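Local atomic coordinates of response regulator aspartate phosphatase F (PDB entry 4I9E), a protein that inhibits the transcription factor ComA by binding its DNA-binding domain, so regulating genetic competence, and interacts with the peptide PhrF through its TPR domain. Residues H52-L57 against Y103-F108; R182-H187 against Q208-M213; D202-F207 against L232-Q237. All blocks are in the same frame, centred on the assembly; numbering follows the deposited sequence.

Contact 1 of 3, residues H52-L57 against Y103-F108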
loop_
_atom_site.group_PDB
_atom_site.type_symbol
_atom_site.label_atom_id
_atom_site.label_comp_id
_atom_site.label_asym_id
_atom_site.label_seq_id
_atom_site.Cartn_x
_atom_site.Cartn_y
_atom_site.Cartn_z
ATOM N N HIS A 52 27.132 0.394 12.094
ATOM C CA HIS A 52 28.536 -0.021 12.246
ATOM C C HIS A 52 29.245 -0.455 10.970
ATOM O O HIS A 52 30.386 -0.088 10.752
ATOM C CB HIS A 52 28.734 -1.032 13.378
ATOM C CG HIS A 52 28.269 -0.521 14.703
ATOM N ND1 HIS A 52 29.111 0.081 15.611
ATOM C CD2 HIS A 52 27.036 -0.475 15.249
ATOM C CE1 HIS A 52 28.423 0.458 16.673
ATOM N NE2 HIS A 52 27.159 0.132 16.479
ATOM N N LEU A 53 28.573 -1.238 10.144
ATOM C CA LEU A 53 29.078 -1.639 8.843
ATOM C C LEU A 53 29.231 -0.426 7.961
ATOM O O LEU A 53 30.185 -0.302 7.259
ATOM C CB LEU A 53 28.083 -2.633 8.195
ATOM C CG LEU A 53 28.129 -4.192 8.236
ATOM C CD1 LEU A 53 29.109 -4.809 9.233
ATOM C CD2 LEU A 53 26.683 -4.798 8.392
ATOM N N TYR A 54 28.261 0.455 7.961
ATOM C CA TYR A 54 28.325 1.675 7.193
ATOM C C TYR A 54 29.476 2.634 7.616
ATOM O O TYR A 54 30.203 3.143 6.772
ATOM C CB TYR A 54 26.996 2.384 7.294
ATOM C CG TYR A 54 26.800 3.506 6.304
ATOM C CD1 TYR A 54 27.525 3.562 5.100
ATOM C CD2 TYR A 54 25.867 4.526 6.575
ATOM C CE1 TYR A 54 27.314 4.646 4.166
ATOM C CE2 TYR A 54 25.665 5.583 5.665
ATOM C CZ TYR A 54 26.401 5.624 4.469
ATOM O OH TYR A 54 26.172 6.644 3.596
ATOM N N TYR A 55 29.639 2.806 8.920
ATOM C CA TYR A 55 30.653 3.634 9.488
ATOM C C TYR A 55 32.016 3.166 9.053
ATOM O O TYR A 55 32.857 4.014 8.715
ATOM C CB TYR A 55 30.592 3.678 11.045
ATOM C CG TYR A 55 31.620 4.638 11.588
ATOM C CD1 TYR A 55 31.325 6.002 11.695
ATOM C CD2 TYR A 55 32.900 4.223 11.935
ATOM C CE1 TYR A 55 32.259 6.911 12.120
ATOM C CE2 TYR A 55 33.838 5.157 12.391
ATOM C CZ TYR A 55 33.490 6.486 12.459
ATOM O OH TYR A 55 34.375 7.439 12.872
ATOM N N SER A 56 32.259 1.862 9.107
ATOM C CA SER A 56 33.555 1.294 8.719
ATOM C C SER A 56 33.901 1.621 7.305
ATOM O O SER A 56 35.066 1.956 7.003
ATOM C CB SER A 56 33.545 -0.243 8.761
ATOM O OG SER A 56 33.831 -0.619 10.050
ATOM N N LEU A 57 32.919 1.416 6.434
ATOM C CA LEU A 57 33.113 1.705 5.028
ATOM C C LEU A 57 33.444 3.165 4.795
ATOM O O LEU A 57 34.382 3.429 4.019
ATOM C CB LEU A 57 31.895 1.269 4.204
ATOM C CG LEU A 57 31.678 -0.273 4.262
ATOM C CD1 LEU A 57 30.334 -0.613 3.795
ATOM C CD2 LEU A 57 32.748 -1.012 3.415
ATOM N N TYR A 103 24.445 2.066 -1.697
ATOM C CA TYR A 103 23.426 1.236 -1.124
ATOM C C TYR A 103 22.971 1.744 0.236
ATOM O O TYR A 103 21.777 1.944 0.477
ATOM C CB TYR A 103 23.934 -0.230 -0.988
ATOM C CG TYR A 103 23.092 -0.987 -0.021
ATOM C CD1 TYR A 103 21.752 -1.301 -0.336
ATOM C CD2 TYR A 103 23.587 -1.375 1.214
ATOM C CE1 TYR A 103 20.947 -1.959 0.579
ATOM C CE2 TYR A 103 22.776 -2.030 2.139
ATOM C CZ TYR A 103 21.460 -2.316 1.796
ATOM O OH TYR A 103 20.632 -2.981 2.684
ATOM N N TYR A 104 23.921 1.893 1.139
ATOM C CA TYR A 104 23.684 2.355 2.495
ATOM C C TYR A 104 23.232 3.815 2.540
ATOM O O TYR A 104 22.380 4.193 3.370
ATOM C CB TYR A 104 25.005 2.260 3.251
ATOM C CG TYR A 104 25.284 0.887 3.821
ATOM C CD1 TYR A 104 24.492 0.378 4.839
ATOM C CD2 TYR A 104 26.324 0.109 3.353
ATOM C CE1 TYR A 104 24.734 -0.875 5.380
ATOM C CE2 TYR A 104 26.585 -1.133 3.935
ATOM C CZ TYR A 104 25.765 -1.604 4.920
ATOM O OH TYR A 104 25.959 -2.800 5.477
ATOM N N PHE A 105 23.806 4.636 1.664
ATOM C CA PHE A 105 23.439 6.026 1.617
ATOM C C PHE A 105 21.909 6.200 1.347
ATOM O O PHE A 105 21.206 6.948 2.024
ATOM C CB PHE A 105 24.316 6.766 0.577
ATOM C CG PHE A 105 24.007 8.221 0.438
ATOM C CD1 PHE A 105 24.849 9.191 1.002
ATOM C CD2 PHE A 105 22.936 8.647 -0.306
ATOM C CE1 PHE A 105 24.589 10.528 0.868
ATOM C CE2 PHE A 105 22.625 10.005 -0.460
ATOM C CZ PHE A 105 23.460 10.967 0.115
ATOM N N ASN A 106 21.429 5.537 0.310
ATOM C CA ASN A 106 20.029 5.567 -0.060
ATOM C C ASN A 106 19.154 4.914 0.979
ATOM O O ASN A 106 18.058 5.396 1.286
ATOM C CB ASN A 106 19.870 4.874 -1.388
ATOM C CG ASN A 106 20.465 5.692 -2.515
ATOM O OD1 ASN A 106 21.522 5.344 -3.081
ATOM N ND2 ASN A 106 19.810 6.766 -2.854
ATOM N N PHE A 107 19.646 3.807 1.503
ATOM C CA PHE A 107 18.944 3.111 2.563
ATOM C C PHE A 107 18.687 4.045 3.765
ATOM O O PHE A 107 17.536 4.280 4.137
ATOM C CB PHE A 107 19.664 1.799 2.984
ATOM C CG PHE A 107 19.052 1.186 4.191
ATOM C CD1 PHE A 107 17.796 0.544 4.095
ATOM C CD2 PHE A 107 19.654 1.336 5.468
ATOM C CE1 PHE A 107 17.211 -0.013 5.226
ATOM C CE2 PHE A 107 19.036 0.816 6.637
ATOM C CZ PHE A 107 17.838 0.114 6.508
ATOM N N PHE A 108 19.740 4.580 4.355
ATOM C CA PHE A 108 19.629 5.492 5.496
ATOM C C PHE A 108 19.032 6.807 5.181
ATOM O O PHE A 108 18.410 7.403 6.042
ATOM C CB PHE A 108 20.978 5.718 6.157
ATOM C CG PHE A 108 21.451 4.532 6.923
ATOM C CD1 PHE A 108 22.512 3.766 6.454
ATOM C CD2 PHE A 108 20.775 4.115 8.080
ATOM C CE1 PHE A 108 22.957 2.597 7.197
ATOM C CE2 PHE A 108 21.178 2.934 8.805
ATOM C CZ PHE A 108 22.312 2.180 8.341
#

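Contact 2 of 3, residues R182-H187 against Q208-M213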
loop_
_atom_site.group_PDB
_atom_site.type_symbol
_atom_site.label_atom_id
_atom_site.label_comp_id
_atom_site.label_asym_id
_atom_site.label_seq_id
_atom_site.Cartn_x
_atom_site.Cartn_y
_atom_site.Cartn_z
ATOM N N ARG A 182 15.082 -13.837 13.676
ATOM C CA ARG A 182 14.632 -13.047 12.518
ATOM C C ARG A 182 13.437 -13.730 11.852
ATOM O O ARG A 182 12.472 -13.044 11.468
ATOM C CB ARG A 182 15.736 -12.802 11.505
ATOM C CG ARG A 182 16.584 -11.608 11.818
ATOM C CD ARG A 182 15.809 -10.305 11.751
ATOM N NE ARG A 182 16.678 -9.164 11.637
ATOM C CZ ARG A 182 16.620 -8.055 12.378
ATOM N NH1 ARG A 182 15.702 -7.889 13.326
ATOM N NH2 ARG A 182 17.496 -7.053 12.132
ATOM N N LEU A 183 13.501 -15.062 11.764
ATOM C CA LEU A 183 12.408 -15.852 11.255
ATOM C C LEU A 183 11.101 -15.669 12.012
ATOM O O LEU A 183 10.047 -15.484 11.396
ATOM C CB LEU A 183 12.764 -17.336 11.221
ATOM C CG LEU A 183 12.113 -18.113 10.059
ATOM C CD1 LEU A 183 12.786 -17.897 8.670
ATOM C CD2 LEU A 183 12.008 -19.603 10.377
ATOM N N LEU A 184 11.156 -15.693 13.336
ATOM C CA LEU A 184 9.947 -15.467 14.142
ATOM C C LEU A 184 9.430 -14.055 14.001
ATOM O O LEU A 184 8.206 -13.836 14.060
ATOM C CB LEU A 184 10.165 -15.814 15.608
ATOM C CG LEU A 184 10.811 -14.919 16.647
ATOM C CD1 LEU A 184 9.768 -14.028 17.276
ATOM C CD2 LEU A 184 11.456 -15.820 17.727
ATOM N N GLN A 185 10.370 -13.104 13.812
ATOM C CA GLN A 185 10.038 -11.737 13.507
ATOM C C GLN A 185 9.327 -11.611 12.156
ATOM O O GLN A 185 8.374 -10.862 12.031
ATOM C CB GLN A 185 11.291 -10.862 13.589
ATOM C CG GLN A 185 11.861 -10.825 14.990
ATOM C CD GLN A 185 13.066 -9.947 15.142
ATOM O OE1 GLN A 185 14.113 -10.158 14.520
ATOM N NE2 GLN A 185 12.931 -8.947 15.981
ATOM N N CYS A 186 9.738 -12.397 11.169
ATOM C CA CYS A 186 8.999 -12.467 9.910
ATOM C C CYS A 186 7.560 -12.921 10.134
ATOM O O CYS A 186 6.652 -12.362 9.543
ATOM C CB CYS A 186 9.711 -13.331 8.869
ATOM S SG CYS A 186 11.296 -12.668 8.339
ATOM N N HIS A 187 7.373 -13.924 10.990
ATOM C CA HIS A 187 6.062 -14.319 11.486
ATOM C C HIS A 187 5.253 -13.210 12.091
ATOM O O HIS A 187 4.121 -13.113 11.765
ATOM C CB HIS A 187 6.092 -15.584 12.370
ATOM C CG HIS A 187 6.159 -16.861 11.573
ATOM N ND1 HIS A 187 7.284 -17.664 11.533
ATOM C CD2 HIS A 187 5.248 -17.461 10.766
ATOM C CE1 HIS A 187 7.065 -18.701 10.737
ATOM N NE2 HIS A 187 5.832 -18.608 10.265
ATOM N N GLN A 208 1.024 -17.033 17.165
ATOM C CA GLN A 208 1.250 -18.245 17.950
ATOM C C GLN A 208 2.531 -18.926 17.530
ATOM O O GLN A 208 3.310 -19.335 18.352
ATOM C CB GLN A 208 0.093 -19.259 17.867
ATOM C CG GLN A 208 -1.266 -18.780 18.302
ATOM C CD GLN A 208 -1.579 -18.954 19.757
ATOM O OE1 GLN A 208 -2.772 -19.070 20.119
ATOM N NE2 GLN A 208 -0.548 -18.970 20.625
ATOM N N LYS A 209 2.748 -19.032 16.242
ATOM C CA LYS A 209 3.989 -19.593 15.724
ATOM C C LYS A 209 5.197 -18.793 16.246
ATOM O O LYS A 209 6.204 -19.371 16.696
ATOM C CB LYS A 209 3.906 -19.649 14.184
ATOM C CG LYS A 209 5.192 -20.053 13.465
ATOM C CD LYS A 209 5.692 -21.450 13.885
ATOM C CE LYS A 209 6.864 -21.898 13.033
ATOM N NZ LYS A 209 7.300 -23.286 13.469
ATOM N N ALA A 210 5.078 -17.472 16.220
ATOM C CA ALA A 210 6.167 -16.588 16.615
ATOM C C ALA A 210 6.464 -16.718 18.145
ATOM O O ALA A 210 7.638 -16.675 18.576
ATOM C CB ALA A 210 5.841 -15.129 16.235
ATOM N N TYR A 211 5.377 -16.839 18.925
ATOM C CA TYR A 211 5.423 -17.089 20.359
ATOM C C TYR A 211 6.213 -18.345 20.695
ATOM O O TYR A 211 7.166 -18.278 21.457
ATOM C CB TYR A 211 4.025 -17.210 20.993
ATOM C CG TYR A 211 4.164 -17.611 22.449
ATOM C CD1 TYR A 211 4.558 -16.687 23.396
ATOM C CD2 TYR A 211 3.966 -18.931 22.860
ATOM C CE1 TYR A 211 4.710 -17.053 24.719
ATOM C CE2 TYR A 211 4.120 -19.303 24.170
ATOM C CZ TYR A 211 4.500 -18.361 25.092
ATOM O OH TYR A 211 4.679 -18.715 26.402
ATOM N N SER A 212 5.785 -19.482 20.150
ATOM C CA SER A 212 6.478 -20.769 20.290
ATOM C C SER A 212 7.956 -20.613 20.058
ATOM O O SER A 212 8.735 -21.048 20.897
ATOM C CB SER A 212 5.971 -21.784 19.269
ATOM O OG SER A 212 4.732 -22.259 19.638
ATOM N N MET A 213 8.319 -20.002 18.918
ATOM C CA MET A 213 9.727 -19.720 18.558
ATOM C C MET A 213 10.418 -18.784 19.556
ATOM O O MET A 213 11.596 -18.961 19.833
ATOM C CB MET A 213 9.891 -19.170 17.128
ATOM C CG MET A 213 9.435 -20.084 16.025
ATOM S SD MET A 213 9.445 -19.366 14.347
ATOM C CE MET A 213 11.140 -19.591 13.839
#

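Contact 3 of 3, residues D202-F207 against L232-Q237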
loop_
_atom_site.group_PDB
_atom_site.type_symbol
_atom_site.label_atom_id
_atom_site.label_comp_id
_atom_site.label_asym_id
_atom_site.label_seq_id
_atom_site.Cartn_x
_atom_site.Cartn_y
_atom_site.Cartn_z
ATOM N N ASP A 202 -5.641 -15.886 10.752
ATOM C CA ASP A 202 -4.278 -15.955 10.186
ATOM C C ASP A 202 -3.236 -15.134 10.988
ATOM O O ASP A 202 -2.101 -15.584 11.167
ATOM C CB ASP A 202 -4.299 -15.516 8.723
ATOM C CG ASP A 202 -4.899 -16.524 7.836
ATOM O OD1 ASP A 202 -4.791 -17.747 8.133
ATOM O OD2 ASP A 202 -5.471 -16.122 6.814
ATOM N N ALA A 203 -3.579 -13.934 11.462
ATOM C CA ALA A 203 -2.676 -13.186 12.352
ATOM C C ALA A 203 -2.373 -13.958 13.605
ATOM O O ALA A 203 -1.220 -13.992 14.071
ATOM C CB ALA A 203 -3.277 -11.770 12.702
ATOM N N ILE A 204 -3.416 -14.566 14.194
ATOM C CA ILE A 204 -3.273 -15.349 15.440
ATOM C C ILE A 204 -2.383 -16.566 15.270
ATOM O O ILE A 204 -1.503 -16.788 16.087
ATOM C CB ILE A 204 -4.642 -15.759 16.039
ATOM C CG1 ILE A 204 -5.346 -14.508 16.608
ATOM C CG2 ILE A 204 -4.443 -16.820 17.174
ATOM C CD1 ILE A 204 -6.763 -14.785 17.115
ATOM N N SER A 205 -2.613 -17.361 14.208
ATOM C CA SER A 205 -1.679 -18.429 13.806
ATOM C C SER A 205 -0.217 -17.971 13.682
ATOM O O SER A 205 0.668 -18.669 14.072
ATOM C CB SER A 205 -2.125 -19.012 12.467
ATOM O OG SER A 205 -3.482 -19.417 12.598
ATOM N N HIS A 206 0.045 -16.815 13.090
ATOM C CA HIS A 206 1.446 -16.337 12.957
ATOM C C HIS A 206 2.007 -15.803 14.271
ATOM O O HIS A 206 3.199 -15.995 14.577
ATOM C CB HIS A 206 1.597 -15.357 11.781
ATOM C CG HIS A 206 1.540 -16.042 10.442
ATOM N ND1 HIS A 206 2.634 -16.639 9.869
ATOM C CD2 HIS A 206 0.514 -16.265 9.588
ATOM C CE1 HIS A 206 2.304 -17.178 8.718
ATOM N NE2 HIS A 206 1.015 -16.983 8.527
ATOM N N PHE A 207 1.145 -15.129 15.056
ATOM C CA PHE A 207 1.537 -14.728 16.396
ATOM C C PHE A 207 1.827 -15.954 17.280
ATOM O O PHE A 207 2.758 -15.885 18.073
ATOM C CB PHE A 207 0.472 -13.866 17.054
ATOM C CG PHE A 207 0.431 -12.462 16.538
ATOM C CD1 PHE A 207 1.601 -11.693 16.464
ATOM C CD2 PHE A 207 -0.769 -11.889 16.142
ATOM C CE1 PHE A 207 1.546 -10.385 16.000
ATOM C CE2 PHE A 207 -0.787 -10.583 15.665
ATOM C CZ PHE A 207 0.365 -9.841 15.585
ATOM N N LEU A 232 -4.859 -8.811 21.525
ATOM C CA LEU A 232 -5.353 -7.703 20.727
ATOM C C LEU A 232 -6.248 -8.217 19.642
ATOM O O LEU A 232 -7.282 -7.665 19.389
ATOM C CB LEU A 232 -4.202 -6.876 20.156
ATOM C CG LEU A 232 -4.371 -5.385 19.802
ATOM C CD1 LEU A 232 -3.261 -4.943 18.941
ATOM C CD2 LEU A 232 -5.567 -5.055 19.036
ATOM N N CYS A 233 -5.856 -9.304 18.997
ATOM C CA CYS A 233 -6.636 -9.900 17.903
ATOM C C CYS A 233 -7.996 -10.310 18.426
ATOM O O CYS A 233 -9.018 -10.048 17.792
ATOM C CB CYS A 233 -5.898 -11.125 17.281
ATOM S SG CYS A 233 -4.497 -10.610 16.226
ATOM N N LYS A 234 -7.979 -10.988 19.577
ATOM C CA LYS A 234 -9.212 -11.417 20.268
ATOM C C LYS A 234 -10.055 -10.229 20.645
ATOM O O LYS A 234 -11.219 -10.203 20.366
ATOM C CB LYS A 234 -8.870 -12.259 21.483
ATOM C CG LYS A 234 -8.886 -13.763 21.175
ATOM C CD LYS A 234 -7.592 -14.312 20.704
ATOM C CE LYS A 234 -7.546 -15.848 20.837
ATOM N NZ LYS A 234 -8.556 -16.529 19.949
ATOM N N ASN A 235 -9.457 -9.226 21.279
ATOM C CA ASN A 235 -10.187 -7.989 21.660
ATOM C C ASN A 235 -10.884 -7.318 20.462
ATOM O O ASN A 235 -12.058 -7.017 20.525
ATOM C CB ASN A 235 -9.240 -6.997 22.336
ATOM C CG ASN A 235 -9.952 -5.735 22.780
ATOM O OD1 ASN A 235 -10.728 -5.769 23.740
ATOM N ND2 ASN A 235 -9.674 -4.611 22.118
ATOM N N SER A 236 -10.173 -7.148 19.353
ATOM C CA SER A 236 -10.741 -6.579 18.118
ATOM C C SER A 236 -11.926 -7.335 17.571
ATOM O O SER A 236 -12.697 -6.831 16.810
ATOM C CB SER A 236 -9.683 -6.546 17.036
ATOM O OG SER A 236 -8.552 -5.784 17.410
ATOM N N GLN A 237 -12.004 -8.600 17.881
ATOM C CA GLN A 237 -13.101 -9.440 17.466
ATOM C C GLN A 237 -14.202 -9.513 18.578
ATOM O O GLN A 237 -15.134 -10.363 18.484
ATOM C CB GLN A 237 -12.523 -10.830 17.232
ATOM C CG GLN A 237 -12.093 -11.105 15.822
ATOM C CD GLN A 237 -11.371 -12.393 15.703
ATOM O OE1 GLN A 237 -10.386 -12.665 16.418
ATOM N NE2 GLN A 237 -11.818 -13.202 14.798
#

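Contact 1 of 3, residues H52-L57 against Y103-F108
Tyr54 lays its ring across the CB of Tyr104, which stands over one face of it, 3.5 Å from the Tyr54 ring centroid and displaced toward the rim. The favour is returned less closely, since the CB of Tyr54 sits over a face of the Tyr104 ring, 4.3 Å from that centroid. Two mutual CH-pi contacts result, and the rings themselves, with planes 16° apart, are slid so far along each other that they hardly overlap. Tyr54 reaches this place because its CG lies anti to the backbone N (chi1 -167°), which sends the ring from helix 50-69 toward helix 95-115. A second near-parallel ring, that of Phe108, is slid past Tyr54 in the same manner, and its CD1 meets Tyr54 CD2 at 3.4 Å. Tyr54 therefore meets, on one side of its ring, two residues a turn apart on the partner helix. The ring ends over the backbone there, where its OH approaches CA of Phe105 at 3.4 Å while making a weak hydrogen bond to Asn17 of helix 10-25. Tyr104 is flanked further by leucines: Leu57 comes at it roughly perpendicularly, CD1 to CE2 of Tyr104 at 3.8 Å, and Leu53 sets its CB 3.5 Å from Tyr104 OH. The opposite face of the Tyr104 ring is taken by CD2 of Tyr103, so this ring is packed from both sides. The segment axes pass 10.9 Å apart at 133°, a wide separation filled by the aromatic side chains. The whole is an aromatic cluster at a helix-helix interface, joining a helix consistent with the last of the N-terminal three-helix bundle to one that enters the first predicted TPR repeat.

Contact 2 of 3, residues R182-H187 against Q208-M213
With its CG anti to the backbone N (chi1 173°), Lys209 sets that carbon over the centre of the His187 ring; the bend at chi2 then directs the rest of the chain past it. Met213 follows a different course, bending at chi3 (84°) so that its terminal methyl turns toward Leu183. These groups belong to helices 180-196 and 200-216, which form the antiparallel hairpin of a TPR repeat, predicted as the third; the axes of the segments 182-187 and 208-213 come within 8.3 Å at 158°. The small Ala210 is consistent with so close an approach: Ala210 CA lies 4.7 Å from Leu184 CA, and Ala210 CB rests 3.5 Å from Leu184 O. The Lys209 CG stands 3.5 Å from the His187 ring centroid, almost on the ring normal, a well-formed CH-pi contact. Its ammonium end is not in contact with the ring, NZ lying 5.9 Å from His187 NE2. Met213 SD meets the same ring obliquely, 3.9 Å from His187 ND1. An alanine in place of His187 is likely to leave the Lys209 chain without the flat surface it lies on and Met213 SD without its aromatic neighbour. Elsewhere in the same helix pair the His187 ring meets that of His206, and Glu382 of the second subunit packs against His187. Leu184 and Met213 run alongside one another, pointing opposite ways, CB to CB at 3.7 Å. The terminal methyl of Met213 ends on Leu183, its CE 3.6 Å from CD2 of that leucine.

Contact 3 of 3, residues D202-F207 against L232-Q237
Ala203 opens the contact with its small methyl, CB lying 3.9 Å from Cys233 SG. One residue on, Ile204 makes the broadest contact of the first segment. Its CG1 packs against Cys233 CB at 3.5 Å, and its CD1 extends past that carbon to the aliphatic part of Lys234, meeting CD at 3.7 Å. The lysine chain runs athwart the isoleucine; bends at chi2 and chi4 fold it back, bringing CE and NZ as well as CD within van der Waals range of the same methyl. Lys234 also touches Asp242, Ala243 and Tyr246 of helix 240-256, so its chain is packed between neighbouring helices. At the end of the segment, Phe207 offers Cys233 SG the edge of its ring: the sulfur lies near the ring plane, 3.8 Å from CE2 and 4.9 Å from the centroid, a Cys sulfur-aromatic contact. That position follows from Cys233 having SG anti to its carbonyl carbon (chi1 -75°), which turns the sulfur toward Ala203 and Phe207 while its CB stays on Ile204. A single cysteine thus serves three partners spread over one turn of the facing helix. Phe207 packs as well on Ala191 of helix 180-196 and on Asn229 and Ile230 of helix 220-236. The segment axes pass 10.4 Å apart at 163°, nearly antiparallel, as expected where the second helix of one TPR repeat meets the first helix of the next, here the predicted third and fourth repeats.

How the contacts relate
Contacts 2 and 3 form a continuous piece of the TPR stack: both use helix 200-216, one on each of its two neighbours in sequence, with centres 14 Å apart and with the rings of His187 and His206 meeting between them. Contact 1 stands apart, where a helix probably of the N-terminal bundle packs on one that runs into the first predicted TPR repeat; its centre is 28 Å from that of contact 2 and 36 Å from that of contact 3, which lies on the opposite side of the chain's centre. In contact 1, Tyr54 lies about 7 Å, side chain to side chain, from Leu42, which binds manganese in another structure of this protein, whereas the side chain of Phe207 in contact 3 is about 10 Å from the bound fructose.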